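Local coordinates for bifunctional protein FolD (Thermus thermophilus, PDB 6V6Y) that probably oxidises 5,10-methylenetetrahydrofolate to the methenyl form with NADP+ and then hydrolyses that product to 10-formyltetrahydrofolate, at residues K156-V161 / E178-T183; G125-G130 / A172-R177. All coordinates share one frame; numbering follows the deposited sequence.

In the fold
Both contacts lie in the NAD(P)-binding, Rossmann-type domain, with centres about 13 Å apart, and they share one beta-alpha-beta unit: strand 157-161, helix 168-177, strand 181-185. Interaction 1 pairs the two strands; interaction 2 packs the connecting helix against helix 121-129, which comes before the unit in the chain. In sequence the segments therefore alternate: 125-130, 156-161, 172-177, 178-183. Leu175 joins the two contacts, since its side chain turns to the sheet and packs on Val158, Val160 and Val182, while Leu127 and Trp128 lie against another side of the same helix. Each contact also reaches the second subunit, so this unit helps build the homodimer.

Interaction 1: K156-V161 / E178-T183; sequences KEVVVV and EDATVT
A parallel strand pair from the beta-alpha-beta unit of the Rossmann-type NADP-binding domain forms this contact, strand 157-161 running beside 181-183 with their axes 26° apart. Four backbone hydrogen bonds alternate between them. Thr181 N donates to Lys156 O in the carbonyl plane; Val158 N returns a bond to Thr181 O; Thr183 N meets Val158 O; and Val160 N reaches Thr183 O at 2.8 Å, almost straight at 178°. Val158 and Val182 face helix 168-177, where branched apolar side chains suit both an extended backbone and a buried apolar interface. Ala180, next after Asp179, the positive-phi C-prime residue of the Schellman motif that closes this helix, is small enough to take Val158 CG2 against its CB at 3.7 Å. Glu157, Val159, Thr181 and Thr183 point to the other face. There the threonines combine a beta-branched shape with a hydroxyl for the dimer interface: Thr181 OG1 bonds Thr189 OG1 of the second subunit, and Thr183 OG1 bonds its own counterpart there. Val159 and Thr183 stand side by side, and with CG1 anti to the backbone N (chi1 177°) Val159 places CG2 4.0 Å from Thr183 CB.

Interaction 2: G125-G130 / A172-R177; sequences GRLWSG and AGLLLR
Apolar packing carries the middle of this contact, where helix 121-129 lies beside helix 168-177. Leu127, with CG anti to its backbone N (chi1 -167°), sends CD2 to within 3.8 Å of Gly173 CA, while its CG meets Leu174 CD2 at 3.9 Å, the two leucines crossing at about a right angle. The Trp128 indole reaches over to the partner helix: CZ2 comes within 3.3 Å of Gly173 N, and CZ3 lies 3.5 Å from Leu176 CD1. A CH-pi contact joins Gly173 CA to the face of the indole, 3.6 Å from the centroid of its six-membered ring. Glycine suits this position because a CB would collide with both Leu127 CD2 and the Trp128 ring. An alanine in place of Trp128 removes the ring that covers Gly173 and touches Leu176, and would probably loosen the helix pair and the dimer contact at the stack with Trp128 of the second subunit. Polar bonding lies at the C-terminal end of helix 121-129, where the extended Arg177 side chain brings NH2 to a lone pair of Leu127 O at 3.0 Å, with NE adding a weak bond to the same oxygen. NH2 also bonds Gly131 O, past Gly130, which closes the helix in a Schellman motif at the positive phi glycine tolerates best. Here two Rossmann-type domain helices, segment axes 9.4 Å apart, pack with a glycine receiving the indole face.

Interaction 1: K156-V161 / E178-T183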
loop_
_atom_site.group_PDB
_atom_site.type_symbol
_atom_site.label_atom_id
_atom_site.label_comp_id
_atom_site.label_asym_id
_atom_site.label_seq_id
_atom_site.Cartn_x
_atom_site.Cartn_y
_atom_site.Cartn_z
ATOM N N LYS A 156 -8.542 16.271 -5.385
ATOM C CA LYS A 156 -7.669 16.566 -6.517
ATOM C C LYS A 156 -7.324 15.306 -7.301
ATOM O O LYS A 156 -7.118 14.234 -6.733
ATOM C CB LYS A 156 -6.366 17.228 -6.044
ATOM C CG LYS A 156 -6.502 18.666 -5.561
ATOM C CD LYS A 156 -6.667 19.661 -6.696
ATOM C CE LYS A 156 -6.593 21.096 -6.151
ATOM N NZ LYS A 156 -7.587 21.282 -5.049
ATOM N N GLU A 157 -7.215 15.459 -8.612
ATOM C CA GLU A 157 -6.713 14.397 -9.472
ATOM C C GLU A 157 -5.192 14.415 -9.430
ATOM O O GLU A 157 -4.564 15.319 -9.991
ATOM C CB GLU A 157 -7.213 14.607 -10.894
ATOM C CG GLU A 157 -7.126 13.391 -11.751
ATOM C CD GLU A 157 -8.422 13.147 -12.477
ATOM O OE1 GLU A 157 -8.356 12.902 -13.699
ATOM O OE2 GLU A 157 -9.496 13.229 -11.834
ATOM N N VAL A 158 -4.591 13.429 -8.767
ATOM C CA VAL A 158 -3.140 13.314 -8.684
ATOM C C VAL A 158 -2.678 12.123 -9.512
ATOM O O VAL A 158 -3.191 11.005 -9.344
ATOM C CB VAL A 158 -2.670 13.169 -7.228
ATOM C CG1 VAL A 158 -1.160 13.087 -7.178
ATOM C CG2 VAL A 158 -3.195 14.322 -6.388
ATOM N N VAL A 159 -1.709 12.358 -10.401
ATOM C CA VAL A 159 -0.982 11.283 -11.073
ATOM C C VAL A 159 0.432 11.201 -10.501
ATOM O O VAL A 159 1.143 12.211 -10.406
ATOM C CB VAL A 159 -0.953 11.461 -12.601
ATOM C CG1 VAL A 159 -0.112 10.353 -13.246
ATOM C CG2 VAL A 159 -2.376 11.472 -13.172
ATOM N N VAL A 160 0.818 10.000 -10.092
ATOM C CA VAL A 160 2.158 9.692 -9.620
ATOM C C VAL A 160 2.791 8.793 -10.673
ATOM O O VAL A 160 2.237 7.733 -10.999
ATOM C CB VAL A 160 2.097 9.003 -8.248
ATOM C CG1 VAL A 160 3.475 8.631 -7.747
ATOM C CG2 VAL A 160 1.323 9.875 -7.262
ATOM N N VAL A 161 3.913 9.218 -11.250
ATOM C CA VAL A 161 4.597 8.413 -12.257
ATOM C C VAL A 161 5.834 7.795 -11.633
ATOM O O VAL A 161 6.783 8.501 -11.274
ATOM C CB VAL A 161 4.962 9.220 -13.510
ATOM C CG1 VAL A 161 5.448 8.260 -14.609
ATOM C CG2 VAL A 161 3.762 10.057 -14.011
ATOM N N GLU A 178 -4.949 12.135 2.244
ATOM C CA GLU A 178 -5.382 13.508 2.007
ATOM C C GLU A 178 -6.617 13.578 1.113
ATOM O O GLU A 178 -7.002 14.681 0.696
ATOM C CB GLU A 178 -4.250 14.334 1.377
ATOM C CG GLU A 178 -2.884 14.170 2.021
ATOM C CD GLU A 178 -2.841 14.675 3.462
ATOM O OE1 GLU A 178 -3.724 15.465 3.849
ATOM O OE2 GLU A 178 -1.921 14.274 4.209
ATOM N N ASP A 179 -7.224 12.425 0.790
ATOM C CA ASP A 179 -8.463 12.352 0.019
ATOM C C ASP A 179 -8.278 12.779 -1.430
ATOM O O ASP A 179 -9.234 13.211 -2.081
ATOM C CB ASP A 179 -9.593 13.165 0.665
ATOM C CG ASP A 179 -10.094 12.536 1.964
ATOM O OD1 ASP A 179 -9.819 11.335 2.200
ATOM O OD2 ASP A 179 -10.767 13.240 2.745
ATOM N N ALA A 180 -7.065 12.639 -1.957
ATOM C CA ALA A 180 -6.846 12.782 -3.392
ATOM C C ALA A 180 -7.344 11.544 -4.149
ATOM O O ALA A 180 -7.415 10.442 -3.601
ATOM C CB ALA A 180 -5.358 12.985 -3.691
ATOM N N THR A 181 -7.668 11.742 -5.431
ATOM C CA THR A 181 -7.851 10.646 -6.374
ATOM C C THR A 181 -6.501 10.352 -7.018
ATOM O O THR A 181 -5.910 11.228 -7.653
ATOM C CB THR A 181 -8.888 10.994 -7.445
ATOM O OG1 THR A 181 -10.167 11.212 -6.832
ATOM C CG2 THR A 181 -8.997 9.858 -8.478
ATOM N N VAL A 182 -6.007 9.126 -6.856
ATOM C CA VAL A 182 -4.616 8.818 -7.159
ATOM C C VAL A 182 -4.531 7.842 -8.320
ATOM O O VAL A 182 -5.205 6.810 -8.324
ATOM C CB VAL A 182 -3.885 8.259 -5.928
ATOM C CG1 VAL A 182 -2.479 7.858 -6.322
ATOM C CG2 VAL A 182 -3.849 9.325 -4.826
ATOM N N THR A 183 -3.686 8.162 -9.290
ATOM C CA THR A 183 -3.344 7.265 -10.383
ATOM C C THR A 183 -1.868 6.949 -10.239
ATOM O O THR A 183 -1.035 7.874 -10.167
ATOM C CB THR A 183 -3.645 7.907 -11.745
ATOM O OG1 THR A 183 -5.030 8.226 -11.813
ATOM C CG2 THR A 183 -3.317 6.974 -12.890
#

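Interaction 2: G125-G130 / A172-R177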
loop_
_atom_site.group_PDB
_atom_site.type_symbol
_atom_site.label_atom_id
_atom_site.label_comp_id
_atom_site.label_asym_id
_atom_site.label_seq_id
_atom_site.Cartn_x
_atom_site.Cartn_y
_atom_site.Cartn_z
ATOM N N GLY A 125 2.982 -1.431 6.314
ATOM C CA GLY A 125 1.644 -1.934 6.565
ATOM C C GLY A 125 0.808 -0.971 7.380
ATOM O O GLY A 125 -0.399 -0.829 7.147
ATOM N N ARG A 126 1.435 -0.275 8.333
ATOM C CA ARG A 126 0.709 0.759 9.064
ATOM C C ARG A 126 0.283 1.891 8.134
ATOM O O ARG A 126 -0.805 2.458 8.293
ATOM C CB ARG A 126 1.563 1.284 10.215
ATOM C CG ARG A 126 1.571 0.360 11.444
ATOM C CD ARG A 126 0.235 0.408 12.191
ATOM N NE ARG A 126 0.223 -0.486 13.350
ATOM C CZ ARG A 126 0.715 -0.166 14.550
ATOM N NH1 ARG A 126 1.253 1.034 14.749
ATOM N NH2 ARG A 126 0.669 -1.042 15.554
ATOM N N LEU A 127 1.128 2.239 7.161
ATOM C CA LEU A 127 0.815 3.345 6.259
ATOM C C LEU A 127 -0.434 3.043 5.448
ATOM O O LEU A 127 -1.364 3.858 5.378
ATOM C CB LEU A 127 1.993 3.601 5.318
ATOM C CG LEU A 127 2.050 4.870 4.473
ATOM C CD1 LEU A 127 3.485 5.030 4.002
ATOM C CD2 LEU A 127 1.107 4.848 3.270
ATOM N N TRP A 128 -0.454 1.880 4.802
ATOM C CA TRP A 128 -1.573 1.505 3.954
ATOM C C TRP A 128 -2.809 1.098 4.746
ATOM O O TRP A 128 -3.912 1.178 4.208
ATOM C CB TRP A 128 -1.144 0.391 2.999
ATOM C CG TRP A 128 -0.421 0.984 1.785
ATOM C CD1 TRP A 128 0.922 1.020 1.569
ATOM C CD2 TRP A 128 -1.025 1.657 0.667
ATOM N NE1 TRP A 128 1.195 1.642 0.370
ATOM C CE2 TRP A 128 0.022 2.054 -0.199
ATOM C CE3 TRP A 128 -2.350 1.945 0.304
ATOM C CZ2 TRP A 128 -0.212 2.727 -1.405
ATOM C CZ3 TRP A 128 -2.587 2.617 -0.895
ATOM C CH2 TRP A 128 -1.521 3.000 -1.735
ATOM N N SER A 129 -2.667 0.719 6.020
ATOM C CA SER A 129 -3.824 0.372 6.844
ATOM C C SER A 129 -4.440 1.556 7.579
ATOM O O SER A 129 -5.493 1.390 8.206
ATOM C CB SER A 129 -3.439 -0.700 7.865
ATOM O OG SER A 129 -3.110 -1.884 7.164
ATOM N N GLY A 130 -3.820 2.737 7.527
ATOM C CA GLY A 130 -4.367 3.915 8.173
ATOM C C GLY A 130 -3.898 4.175 9.590
ATOM O O GLY A 130 -4.400 5.109 10.225
ATOM N N ALA A 172 1.585 7.323 -3.078
ATOM C CA ALA A 172 0.179 7.058 -3.374
ATOM C C ALA A 172 -0.613 6.820 -2.095
ATOM O O ALA A 172 -1.713 7.363 -1.930
ATOM C CB ALA A 172 0.054 5.863 -4.318
ATOM N N GLY A 173 -0.050 6.043 -1.163
ATOM C CA GLY A 173 -0.731 5.807 0.103
ATOM C C GLY A 173 -0.944 7.075 0.910
ATOM O O GLY A 173 -2.012 7.277 1.497
ATOM N N LEU A 174 0.077 7.943 0.971
ATOM C CA LEU A 174 -0.076 9.182 1.734
ATOM C C LEU A 174 -1.077 10.124 1.070
ATOM O O LEU A 174 -1.864 10.784 1.762
ATOM C CB LEU A 174 1.280 9.872 1.909
ATOM C CG LEU A 174 2.265 9.087 2.775
ATOM C CD1 LEU A 174 3.570 9.879 2.934
ATOM C CD2 LEU A 174 1.663 8.747 4.149
ATOM N N LEU A 175 -1.078 10.198 -0.265
ATOM C CA LEU A 175 -2.050 11.062 -0.938
ATOM C C LEU A 175 -3.486 10.609 -0.706
ATOM O O LEU A 175 -4.390 11.448 -0.619
ATOM C CB LEU A 175 -1.756 11.125 -2.422
ATOM C CG LEU A 175 -0.454 11.852 -2.740
ATOM C CD1 LEU A 175 -0.016 11.519 -4.174
ATOM C CD2 LEU A 175 -0.622 13.354 -2.526
ATOM N N LEU A 176 -3.729 9.296 -0.604
ATOM C CA LEU A 176 -5.086 8.839 -0.312
ATOM C C LEU A 176 -5.556 9.325 1.043
ATOM O O LEU A 176 -6.751 9.598 1.231
ATOM C CB LEU A 176 -5.177 7.314 -0.342
ATOM C CG LEU A 176 -5.198 6.677 -1.714
ATOM C CD1 LEU A 176 -4.850 5.216 -1.511
ATOM C CD2 LEU A 176 -6.550 6.884 -2.428
ATOM N N ARG A 177 -4.643 9.409 2.008
ATOM C CA ARG A 177 -5.006 9.933 3.316
ATOM C C ARG A 177 -5.395 11.403 3.264
ATOM O O ARG A 177 -6.093 11.875 4.166
ATOM C CB ARG A 177 -3.862 9.756 4.295
ATOM C CG ARG A 177 -3.557 8.346 4.667
ATOM C CD ARG A 177 -2.546 8.430 5.769
ATOM N NE ARG A 177 -2.155 7.131 6.238
ATOM C CZ ARG A 177 -1.668 6.901 7.451
ATOM N NH1 ARG A 177 -1.516 7.901 8.295
ATOM N NH2 ARG A 177 -1.342 5.669 7.816
#